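Local coordinates for protein metallocarboxypeptidase (Trypanosoma cruzi, PDB 3DWC) that probably removes single amino acids, other than proline, from the C-terminal end of peptides, using a metal ion held in its active site, at residues L145-S150 and Y155-D160; D160-G165 and G414-Y419; D172-N177 and Y423-M428; Y366-D371 and P383-E388. All blocks are in the same frame, centred on the assembly; numbering follows the deposited sequence.

Contact 1: residues L145-S150 and Y155-D160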
# COMPACT_ATOMS: atom_id res chain seq x y z
N LEU B 145 3.82 17.31 -31.36
CA LEU B 145 2.62 16.48 -31.18
C LEU B 145 1.65 17.13 -30.20
O LEU B 145 0.47 17.28 -30.50
CB LEU B 145 3.02 15.07 -30.67
CG LEU B 145 3.30 13.93 -31.67
CD1 LEU B 145 3.42 14.41 -33.12
CD2 LEU B 145 4.53 13.12 -31.24
N ARG B 146 2.16 17.54 -29.04
CA ARG B 146 1.33 18.18 -28.02
C ARG B 146 0.81 19.55 -28.55
O ARG B 146 -0.34 19.92 -28.31
CB ARG B 146 2.07 18.31 -26.68
CG ARG B 146 2.98 17.13 -26.34
CD ARG B 146 3.18 16.91 -24.86
NE ARG B 146 2.07 16.16 -24.32
CZ ARG B 146 2.14 15.06 -23.59
NH1 ARG B 146 3.29 14.54 -23.22
NH2 ARG B 146 1.01 14.48 -23.21
N ALA B 147 1.65 20.25 -29.32
CA ALA B 147 1.22 21.51 -29.97
C ALA B 147 -0.03 21.35 -30.82
O ALA B 147 -0.83 22.28 -30.93
CB ALA B 147 2.34 22.09 -30.81
N GLY B 148 -0.20 20.18 -31.45
CA GLY B 148 -1.39 19.91 -32.28
C GLY B 148 -1.58 20.94 -33.37
O GLY B 148 -0.61 21.36 -34.01
N ASN B 149 -2.84 21.35 -33.59
CA ASN B 149 -3.21 22.39 -34.55
C ASN B 149 -3.42 23.76 -33.88
O ASN B 149 -4.32 24.50 -34.25
CB ASN B 149 -4.52 21.99 -35.28
CG ASN B 149 -4.31 20.93 -36.35
OD1 ASN B 149 -5.06 20.86 -37.32
ND2 ASN B 149 -3.29 20.09 -36.18
N SER B 150 -2.59 24.08 -32.89
CA SER B 150 -2.71 25.35 -32.15
C SER B 150 -1.74 26.42 -32.64
O SER B 150 -2.02 27.61 -32.54
CB SER B 150 -2.49 25.11 -30.65
OG SER B 150 -1.17 24.66 -30.42
N TYR B 155 8.05 23.93 -27.05
CA TYR B 155 8.38 24.06 -25.63
C TYR B 155 7.17 24.56 -24.84
O TYR B 155 6.91 24.09 -23.75
CB TYR B 155 9.57 25.01 -25.41
CG TYR B 155 10.15 24.99 -24.00
CD1 TYR B 155 10.38 23.80 -23.32
CD2 TYR B 155 10.45 26.17 -23.35
CE1 TYR B 155 10.91 23.79 -22.03
CE2 TYR B 155 10.98 26.17 -22.05
CZ TYR B 155 11.20 24.99 -21.40
OH TYR B 155 11.70 25.01 -20.11
N GLU B 156 6.43 25.50 -25.39
CA GLU B 156 5.18 25.91 -24.78
C GLU B 156 4.20 24.74 -24.60
O GLU B 156 3.56 24.61 -23.56
CB GLU B 156 4.51 27.03 -25.57
CG GLU B 156 3.32 27.60 -24.85
CD GLU B 156 2.77 28.85 -25.48
OE1 GLU B 156 1.53 28.95 -25.54
OE2 GLU B 156 3.57 29.73 -25.86
N ALA B 157 4.08 23.89 -25.62
CA ALA B 157 3.23 22.69 -25.54
C ALA B 157 3.69 21.79 -24.40
O ALA B 157 2.86 21.15 -23.72
CB ALA B 157 3.21 21.94 -26.90
N LEU B 158 5.00 21.77 -24.14
CA LEU B 158 5.55 20.94 -23.08
C LEU B 158 5.35 21.58 -21.69
O LEU B 158 4.94 20.91 -20.74
CB LEU B 158 7.01 20.60 -23.34
CG LEU B 158 7.29 19.61 -24.50
CD1 LEU B 158 8.77 19.66 -24.88
CD2 LEU B 158 6.90 18.17 -24.14
N VAL B 159 5.63 22.87 -21.57
CA VAL B 159 5.43 23.57 -20.29
C VAL B 159 3.95 23.47 -19.86
O VAL B 159 3.65 23.32 -18.68
CB VAL B 159 5.89 25.03 -20.36
CG1 VAL B 159 5.46 25.80 -19.10
CG2 VAL B 159 7.44 25.08 -20.57
N ASP B 160 3.06 23.51 -20.85
CA ASP B 160 1.63 23.36 -20.65
C ASP B 160 1.24 22.06 -19.94
O ASP B 160 0.20 22.04 -19.32
CB ASP B 160 0.91 23.45 -22.00
CG ASP B 160 -0.62 23.51 -21.86
OD1 ASP B 160 -1.16 24.57 -21.49
OD2 ASP B 160 -1.27 22.47 -22.13
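With CG swung beside the backbone N (chi1 -37°) and the chain bent at chi3 (83°), Arg146 lays its aliphatic part toward Leu158, whose own CG also lies beside its backbone N. The result is a crossing of the two side chains at about a right angle, with Arg146 CD 4.0 Å from Leu158 CD2. The methylenes of an arginine suit this place, since they pack against leucine while the guanidinium passes beyond; its NH1 makes a salt bridge to Glu142 one turn back on the same helix.

The closest approach belongs to Ala157. Its methyl points at the other backbone, with CB 3.3 Å from Ala147 N, 3.8 Å from Arg146 CB and 4.0 Å from Ala147 CB. Alanine on both sides keeps the side chains short, so the CA atoms of Ala147 and Ala157 come within 5.0 Å. No hydrogen bond crosses between the segments, and the grip is van der Waals contact alone.

Gly148 is where the backbone leaves the first helix. It takes the second position of a type II' beta turn that runs from Ala147 to Ser150, where a positive phi (56°) suits glycine, and Ser150 N closes the turn on Ala147 O at 3.2 Å. The arrangement is that of two consecutive helices, 125-147 and 154-162, joined by a short loop and packed together through the methyls of Ala147 and Ala157.

Contact 2: residues D160-G165 and G414-Y419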
# COMPACT_ATOMS: atom_id res chain seq x y z
N ASP B 160 3.06 23.51 -20.85
CA ASP B 160 1.63 23.36 -20.65
C ASP B 160 1.24 22.06 -19.94
O ASP B 160 0.20 22.04 -19.32
CB ASP B 160 0.91 23.45 -22.00
CG ASP B 160 -0.62 23.51 -21.86
OD1 ASP B 160 -1.16 24.57 -21.49
OD2 ASP B 160 -1.27 22.47 -22.13
N ILE B 161 2.05 21.01 -20.04
CA ILE B 161 1.78 19.77 -19.34
C ILE B 161 1.66 20.03 -17.83
O ILE B 161 0.73 19.53 -17.14
CB ILE B 161 2.89 18.68 -19.61
CG1 ILE B 161 2.97 18.32 -21.08
CG2 ILE B 161 2.63 17.40 -18.79
CD1 ILE B 161 4.22 17.43 -21.43
N TYR B 162 2.57 20.86 -17.33
CA TYR B 162 2.73 21.11 -15.93
C TYR B 162 2.09 22.42 -15.49
O TYR B 162 1.73 22.57 -14.33
CB TYR B 162 4.21 21.18 -15.64
CG TYR B 162 4.95 20.01 -16.15
CD1 TYR B 162 4.78 18.75 -15.59
CD2 TYR B 162 5.85 20.14 -17.21
CE1 TYR B 162 5.47 17.66 -16.08
CE2 TYR B 162 6.53 19.05 -17.71
CZ TYR B 162 6.34 17.83 -17.15
OH TYR B 162 7.04 16.77 -17.67
N GLU B 163 1.98 23.36 -16.41
CA GLU B 163 1.54 24.72 -16.10
C GLU B 163 0.50 25.16 -17.13
O GLU B 163 0.80 25.94 -18.02
CB GLU B 163 2.76 25.66 -16.07
CG GLU B 163 2.53 26.93 -15.27
CD GLU B 163 2.22 26.67 -13.79
OE1 GLU B 163 2.93 25.85 -13.19
OE2 GLU B 163 1.26 27.27 -13.23
N PRO B 164 -0.73 24.65 -17.02
CA PRO B 164 -1.77 24.88 -18.00
C PRO B 164 -1.90 26.36 -18.36
O PRO B 164 -2.07 27.19 -17.47
CB PRO B 164 -3.06 24.40 -17.30
CG PRO B 164 -2.64 23.51 -16.22
CD PRO B 164 -1.19 23.79 -15.91
N GLY B 165 -1.81 26.69 -19.65
CA GLY B 165 -2.10 28.03 -20.11
C GLY B 165 -0.94 29.00 -20.03
O GLY B 165 -1.08 30.15 -20.42
N GLY B 414 14.34 11.13 -17.33
CA GLY B 414 12.99 10.62 -17.11
C GLY B 414 11.99 11.32 -17.99
O GLY B 414 10.79 11.29 -17.70
N GLY B 415 12.48 12.00 -19.02
CA GLY B 415 11.61 12.63 -20.00
C GLY B 415 10.77 13.78 -19.46
O GLY B 415 9.61 13.91 -19.85
N MET B 416 11.35 14.59 -18.57
CA MET B 416 10.71 15.76 -18.02
C MET B 416 11.40 17.03 -18.51
O MET B 416 12.48 17.40 -18.03
CB MET B 416 10.73 15.69 -16.50
CG MET B 416 9.85 14.56 -15.94
SD MET B 416 9.85 14.56 -14.15
CE MET B 416 11.36 13.64 -13.84
N PHE B 417 10.78 17.65 -19.51
CA PHE B 417 11.26 18.87 -20.13
C PHE B 417 10.12 19.86 -20.04
O PHE B 417 8.96 19.49 -20.32
CB PHE B 417 11.61 18.59 -21.60
CG PHE B 417 12.90 19.20 -22.05
CD1 PHE B 417 14.10 18.70 -21.60
CD2 PHE B 417 12.91 20.27 -22.90
CE1 PHE B 417 15.30 19.26 -22.00
CE2 PHE B 417 14.11 20.83 -23.31
CZ PHE B 417 15.30 20.31 -22.86
N GLY B 418 10.43 21.09 -19.65
CA GLY B 418 9.40 22.08 -19.33
C GLY B 418 8.85 22.00 -17.92
O GLY B 418 7.90 22.71 -17.56
N TYR B 419 9.45 21.13 -17.11
CA TYR B 419 9.11 20.98 -15.69
C TYR B 419 9.81 22.02 -14.80
O TYR B 419 9.17 22.73 -14.02
CB TYR B 419 9.50 19.55 -15.25
CG TYR B 419 9.11 19.16 -13.87
CD1 TYR B 419 9.92 19.45 -12.80
CD2 TYR B 419 7.97 18.45 -13.64
CE1 TYR B 419 9.58 19.07 -11.51
CE2 TYR B 419 7.61 18.06 -12.34
CZ TYR B 419 8.42 18.39 -11.29
OH TYR B 419 8.10 18.00 -10.04
O HOH W 1 8.07 16.77 -20.08
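Tyr162 offers one ring face to the edge of Tyr419, a T-shaped (edge-to-face) pair that fastens the end of helix 154-162 to the irregular loop leading into helix 421-441. The centroids are 5.1 Å apart and the planes stand at 82°. Tyr419 CD2 does the touching, 3.6 Å from Tyr162 CE1 and offset toward the rim, while Tyr419 CB adds a CH-pi contact over the same face. With CG anti to the backbone N (chi1 -174°), the Tyr419 ring brings CD2 over the face that CB also meets. The opposite face of the Tyr162 ring is covered by Ile161 CG2 of its own helix, so the ring is sandwiched between an aromatic edge and an aliphatic branch.

The loop backbone borders the ring as well. Phe417 O lies at the ring edge, near its plane, and Gly418 O approaches CD2 of Tyr162 obliquely at 3.3 Å. Gly418 has positive phi, and with no side chain it lets the backbone pass close to Tyr162; its N bonds to Glu369.

The side chain of Tyr419 lies about 7 Å from the cobalt ion bound by His267, His271 and Glu298, so this end of the loop lies near the metal centre of this M32 peptidase without touching the ion. Within 160-165, Asp160 OD1 accepts a nearly straight bond from Gly165 N (2.9 Å), tying off the turn after the helix. At the far end of Tyr162, the OH donates to a water at 2.6 Å; that water also accepts from Phe417 N at 2.9 Å and donates to Gly415 O.

Contact 3: residues D172-N177 and Y423-M428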
# COMPACT_ATOMS: atom_id res chain seq x y z
N ASP B 172 9.31 33.90 -20.75
CA ASP B 172 10.46 34.73 -21.09
C ASP B 172 10.45 36.10 -20.40
O ASP B 172 11.51 36.60 -20.03
CB ASP B 172 10.57 34.98 -22.61
CG ASP B 172 11.13 33.78 -23.37
OD1 ASP B 172 11.08 33.80 -24.62
OD2 ASP B 172 11.62 32.81 -22.73
N GLU B 173 9.28 36.72 -20.26
CA GLU B 173 9.15 37.99 -19.51
C GLU B 173 9.42 37.81 -18.02
O GLU B 173 10.02 38.66 -17.38
CB GLU B 173 7.77 38.59 -19.67
CG GLU B 173 7.44 39.13 -21.07
CD GLU B 173 5.93 39.32 -21.29
OE1 GLU B 173 5.16 39.07 -20.32
OE2 GLU B 173 5.51 39.67 -22.42
N ILE B 174 8.93 36.71 -17.45
CA ILE B 174 9.12 36.44 -16.02
C ILE B 174 10.60 36.20 -15.71
O ILE B 174 11.13 36.80 -14.79
CB ILE B 174 8.23 35.29 -15.51
CG1 ILE B 174 6.76 35.72 -15.50
CG2 ILE B 174 8.67 34.82 -14.11
CD1 ILE B 174 5.79 34.55 -15.30
N PHE B 175 11.26 35.36 -16.49
CA PHE B 175 12.66 35.03 -16.24
C PHE B 175 13.63 36.14 -16.62
O PHE B 175 14.65 36.33 -15.98
CB PHE B 175 13.02 33.70 -16.87
CG PHE B 175 12.56 32.50 -16.06
CD1 PHE B 175 13.13 32.21 -14.84
CD2 PHE B 175 11.51 31.70 -16.50
CE1 PHE B 175 12.66 31.12 -14.06
CE2 PHE B 175 11.06 30.61 -15.76
CZ PHE B 175 11.65 30.31 -14.54
N GLY B 176 13.31 36.88 -17.67
CA GLY B 176 14.03 38.12 -17.99
C GLY B 176 13.94 39.14 -16.88
O GLY B 176 14.92 39.85 -16.60
N ASN B 177 12.76 39.22 -16.24
CA ASN B 177 12.59 40.09 -15.07
C ASN B 177 13.54 39.63 -13.97
O ASN B 177 14.40 40.39 -13.54
CB ASN B 177 11.16 40.09 -14.57
CG ASN B 177 10.95 41.09 -13.44
OD1 ASN B 177 11.41 40.90 -12.32
ND2 ASN B 177 10.23 42.15 -13.74
N TYR B 423 9.10 25.46 -10.53
CA TYR B 423 9.64 25.71 -9.21
C TYR B 423 9.69 27.18 -8.89
O TYR B 423 9.19 27.59 -7.84
CB TYR B 423 11.07 25.16 -9.12
CG TYR B 423 11.20 23.67 -9.08
CD1 TYR B 423 10.96 22.96 -7.92
CD2 TYR B 423 11.74 22.97 -10.18
CE1 TYR B 423 11.14 21.51 -7.87
CE2 TYR B 423 11.91 21.56 -10.16
CZ TYR B 423 11.63 20.85 -9.01
OH TYR B 423 11.83 19.50 -9.02
N SER B 424 10.27 27.99 -9.78
CA SER B 424 10.34 29.44 -9.52
C SER B 424 8.99 30.07 -9.65
O SER B 424 8.71 31.01 -8.92
CB SER B 424 11.36 30.16 -10.43
OG SER B 424 12.70 29.71 -10.21
N LEU B 425 8.13 29.56 -10.56
CA LEU B 425 6.73 30.04 -10.57
C LEU B 425 6.06 29.80 -9.22
O LEU B 425 5.29 30.63 -8.72
CB LEU B 425 5.91 29.35 -11.68
CG LEU B 425 6.38 29.50 -13.11
CD1 LEU B 425 5.49 28.63 -14.04
CD2 LEU B 425 6.46 31.01 -13.60
N GLY B 426 6.36 28.65 -8.61
CA GLY B 426 5.88 28.35 -7.24
C GLY B 426 6.37 29.34 -6.21
O GLY B 426 5.57 29.84 -5.34
N ALA B 427 7.65 29.69 -6.29
CA ALA B 427 8.21 30.65 -5.36
C ALA B 427 7.53 32.01 -5.51
O ALA B 427 7.29 32.75 -4.53
CB ALA B 427 9.77 30.75 -5.50
N MET B 428 7.22 32.37 -6.75
CA MET B 428 6.54 33.60 -7.03
C MET B 428 5.10 33.65 -6.57
O MET B 428 4.64 34.68 -6.05
CB MET B 428 6.62 33.85 -8.56
CG MET B 428 7.98 34.17 -9.01
SD MET B 428 8.13 34.20 -10.79
CE MET B 428 9.92 34.17 -10.93
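Apolar packing dominates, and Ile174 carries most of it by sending two branches to two partners. Its CG2 is anti to the backbone N and meets Met428, while CG1 lies beside that N and leads CD1 to Leu425 CD2 at 4.0 Å. The Met428 contact is the tighter one: SD sits 3.4 Å and CE 3.5 Å from Ile174 CG2, the latter shorter than usual for two carbons. Met428 is extended beyond CG (chi2 171°, chi3 -166°), so SD and then CE run out to Ile174 CG2. A beta-branched isoleucine suits the place because its branches diverge near the backbone, and a long, unbranched methionine spans the distance to it.

The aromatic contribution comes from Phe175. Its CE1 lies 4.0 Å from Ser424 CB, and the approach to the ring is oblique. Serine is small enough here to let the ring come up against its helix, and Phe175 gains a further stack on Tyr366.

Polar interactions do not bridge the two segments. Asp172, in a salt bridge with Arg370, and Asn177, bonded through ND2 to Glu490, reach other parts of the chain, while Asn177 OD1 bonds to Trp181 one turn on along the same helix.

The axes of 172-177 and 423-428 pass 11.8 Å apart at 74°; these segments lie on helices 168-196 and 421-441, deep in this largely helical fold. Helix 358-374 flanks the crossing through Pro359 and Val362 against Ser424, and helix 490-501 reaches Met428 through Tyr492.

Contact 4: residues Y366-D371 and P383-E388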
# COMPACT_ATOMS: atom_id res chain seq x y z
N TYR B 366 15.82 26.80 -17.32
CA TYR B 366 14.80 27.30 -18.23
C TYR B 366 15.47 27.67 -19.60
O TYR B 366 15.09 27.18 -20.67
CB TYR B 366 14.03 28.48 -17.59
CG TYR B 366 13.21 29.21 -18.61
CD1 TYR B 366 13.52 30.50 -18.98
CD2 TYR B 366 12.14 28.58 -19.26
CE1 TYR B 366 12.76 31.18 -19.95
CE2 TYR B 366 11.39 29.23 -20.20
CZ TYR B 366 11.71 30.52 -20.55
OH TYR B 366 10.97 31.13 -21.50
N GLU B 367 16.52 28.48 -19.51
CA GLU B 367 17.16 29.06 -20.66
C GLU B 367 17.75 28.00 -21.60
O GLU B 367 17.53 28.04 -22.81
CB GLU B 367 18.22 30.07 -20.19
CG GLU B 367 17.54 31.28 -19.59
CD GLU B 367 18.43 32.21 -18.80
OE1 GLU B 367 17.86 33.20 -18.26
OE2 GLU B 367 19.66 31.99 -18.71
N ILE B 368 18.42 27.03 -21.02
CA ILE B 368 18.95 25.92 -21.76
C ILE B 368 17.85 25.09 -22.43
O ILE B 368 17.93 24.84 -23.64
CB ILE B 368 19.84 25.05 -20.87
CG1 ILE B 368 21.07 25.86 -20.46
CG2 ILE B 368 20.24 23.76 -21.61
CD1 ILE B 368 21.72 25.41 -19.20
N GLU B 369 16.83 24.71 -21.67
CA GLU B 369 15.69 23.96 -22.22
C GLU B 369 15.04 24.66 -23.40
O GLU B 369 14.81 24.07 -24.46
CB GLU B 369 14.63 23.71 -21.13
CG GLU B 369 15.02 22.62 -20.15
CD GLU B 369 13.86 22.15 -19.31
OE1 GLU B 369 12.77 22.78 -19.35
OE2 GLU B 369 14.07 21.17 -18.58
N ARG B 370 14.75 25.93 -23.19
CA ARG B 370 14.22 26.80 -24.24
C ARG B 370 15.13 26.84 -25.48
O ARG B 370 14.66 26.73 -26.62
CB ARG B 370 14.00 28.21 -23.67
CG ARG B 370 13.34 29.21 -24.62
CD ARG B 370 13.60 30.64 -24.16
NE ARG B 370 15.03 30.95 -24.01
CZ ARG B 370 15.53 32.03 -23.40
NH1 ARG B 370 14.74 32.95 -22.86
NH2 ARG B 370 16.85 32.19 -23.33
N ASP B 371 16.43 27.00 -25.24
CA ASP B 371 17.41 27.15 -26.32
C ASP B 371 17.62 25.85 -27.11
O ASP B 371 17.90 25.90 -28.31
CB ASP B 371 18.75 27.64 -25.79
CG ASP B 371 18.77 29.15 -25.49
OD1 ASP B 371 17.79 29.86 -25.84
OD2 ASP B 371 19.80 29.62 -24.93
N PRO B 383 27.28 21.56 -21.64
CA PRO B 383 28.32 21.82 -20.62
C PRO B 383 28.93 23.20 -20.67
O PRO B 383 29.10 23.85 -19.63
CB PRO B 383 29.38 20.77 -20.94
CG PRO B 383 28.60 19.65 -21.56
CD PRO B 383 27.59 20.34 -22.42
N ARG B 384 29.26 23.64 -21.88
CA ARG B 384 29.81 24.97 -22.09
C ARG B 384 28.86 26.05 -21.58
O ARG B 384 29.25 26.92 -20.80
CB ARG B 384 30.10 25.16 -23.59
CG ARG B 384 31.07 26.29 -23.93
CD ARG B 384 30.37 27.46 -24.62
NE ARG B 384 29.55 27.01 -25.75
CZ ARG B 384 28.65 27.77 -26.37
NH1 ARG B 384 28.45 29.03 -26.02
NH2 ARG B 384 27.94 27.25 -27.37
N VAL B 385 27.61 25.96 -21.99
CA VAL B 385 26.59 26.95 -21.65
C VAL B 385 26.16 26.84 -20.17
O VAL B 385 25.83 27.84 -19.56
CB VAL B 385 25.36 26.77 -22.56
CG1 VAL B 385 24.24 27.72 -22.15
CG2 VAL B 385 25.74 26.99 -24.05
N TRP B 386 26.17 25.63 -19.61
CA TRP B 386 25.90 25.41 -18.19
C TRP B 386 26.91 26.15 -17.34
O TRP B 386 26.54 26.84 -16.37
CB TRP B 386 26.00 23.93 -17.85
CG TRP B 386 25.47 23.60 -16.52
CD1 TRP B 386 26.08 23.76 -15.32
CD2 TRP B 386 24.20 23.02 -16.25
NE1 TRP B 386 25.26 23.33 -14.30
CE2 TRP B 386 24.10 22.87 -14.86
CE3 TRP B 386 23.13 22.62 -17.06
CZ2 TRP B 386 22.98 22.33 -14.25
CZ3 TRP B 386 21.99 22.08 -16.44
CH2 TRP B 386 21.94 21.93 -15.06
N ASN B 387 28.18 26.02 -17.73
CA ASN B 387 29.29 26.70 -17.09
C ASN B 387 29.21 28.23 -17.22
O ASN B 387 29.49 28.97 -16.26
CB ASN B 387 30.61 26.19 -17.65
CG ASN B 387 31.81 26.93 -17.08
OD1 ASN B 387 32.09 26.85 -15.89
ND2 ASN B 387 32.50 27.68 -17.93
N GLU B 388 28.88 28.71 -18.42
CA GLU B 388 28.73 30.15 -18.67
C GLU B 388 27.71 30.77 -17.72
O GLU B 388 27.94 31.81 -17.11
CB GLU B 388 28.26 30.40 -20.10
CG GLU B 388 29.34 30.25 -21.16
CD GLU B 388 28.81 30.48 -22.58
OE1 GLU B 388 29.63 30.73 -23.51
OE2 GLU B 388 27.57 30.42 -22.76
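Ile368 and Val385 hold the CA atoms nearest each other across the two helical segments, 7.7 Å apart, and both point their CB atoms toward the opposite helix. Between them the side chains slide past each other in opposite directions, with CG1 of Ile368 4.0 Å from CG1 of Val385. The tip of Ile368 goes on to Trp386: CD1 comes obliquely to within 3.8 Å of CE3, and the two side chains cross at about a right angle. In Trp386, chi1 of -168° sends the indole out from the helix and chi2 of -79° turns its six-membered ring to bring CE3 to Ile368 CD1. Ile368, Val385 and Trp386 are all buried, and isoleucine suits the place since CG1 and CD1 of its longer branch serve one partner each.

The pairing joins two consecutive helices, 358-374 and 382-394, packed together after a short connection; a backbone hydrogen bond between Asp371 and Ile377 ties the start of that connection to helix 358-374. In this part of the alpha-helical M32 fold the segments are held by apolar contacts, with no hydrogen bond between them.

Charged groups flank this apolar patch. On helix 382-394, Arg384 and Glu388, one turn apart, form a salt bridge from NH1 to OE1 at 3.3 Å; OE1 lies in the guanidinium plane, whereas the donor stands 39° out of the carboxylate plane. One face of that guanidinium is covered by Val385 CG2, so the valine serves two sides, its other methyl turned to Ile368. Glu367, buried on helix 358-374, is paired with Arg179 through OE1 and with Lys389 through OE2.

In the fold
Following the chain, contact 1 closes first, bringing helix 154-162 against the end of helix 125-147 across a short turn. Contact 2 starts at Asp160, which the two share, and closes a loop of some 250 residues onto 414-419. Contact 3 opens within that loop, at 172-177, and closes beyond it on 423-428, so contacts 2 and 3 cross. Contact 4, a short closure between neighbouring helices, is nested inside both. It touches each of the other three: Glu369 meets the hydroxyl of Tyr155 in contact 1, and the same helix, 358-374, also meets contacts 2 and 3. Helix 358-374 thereby connects parts far apart in sequence.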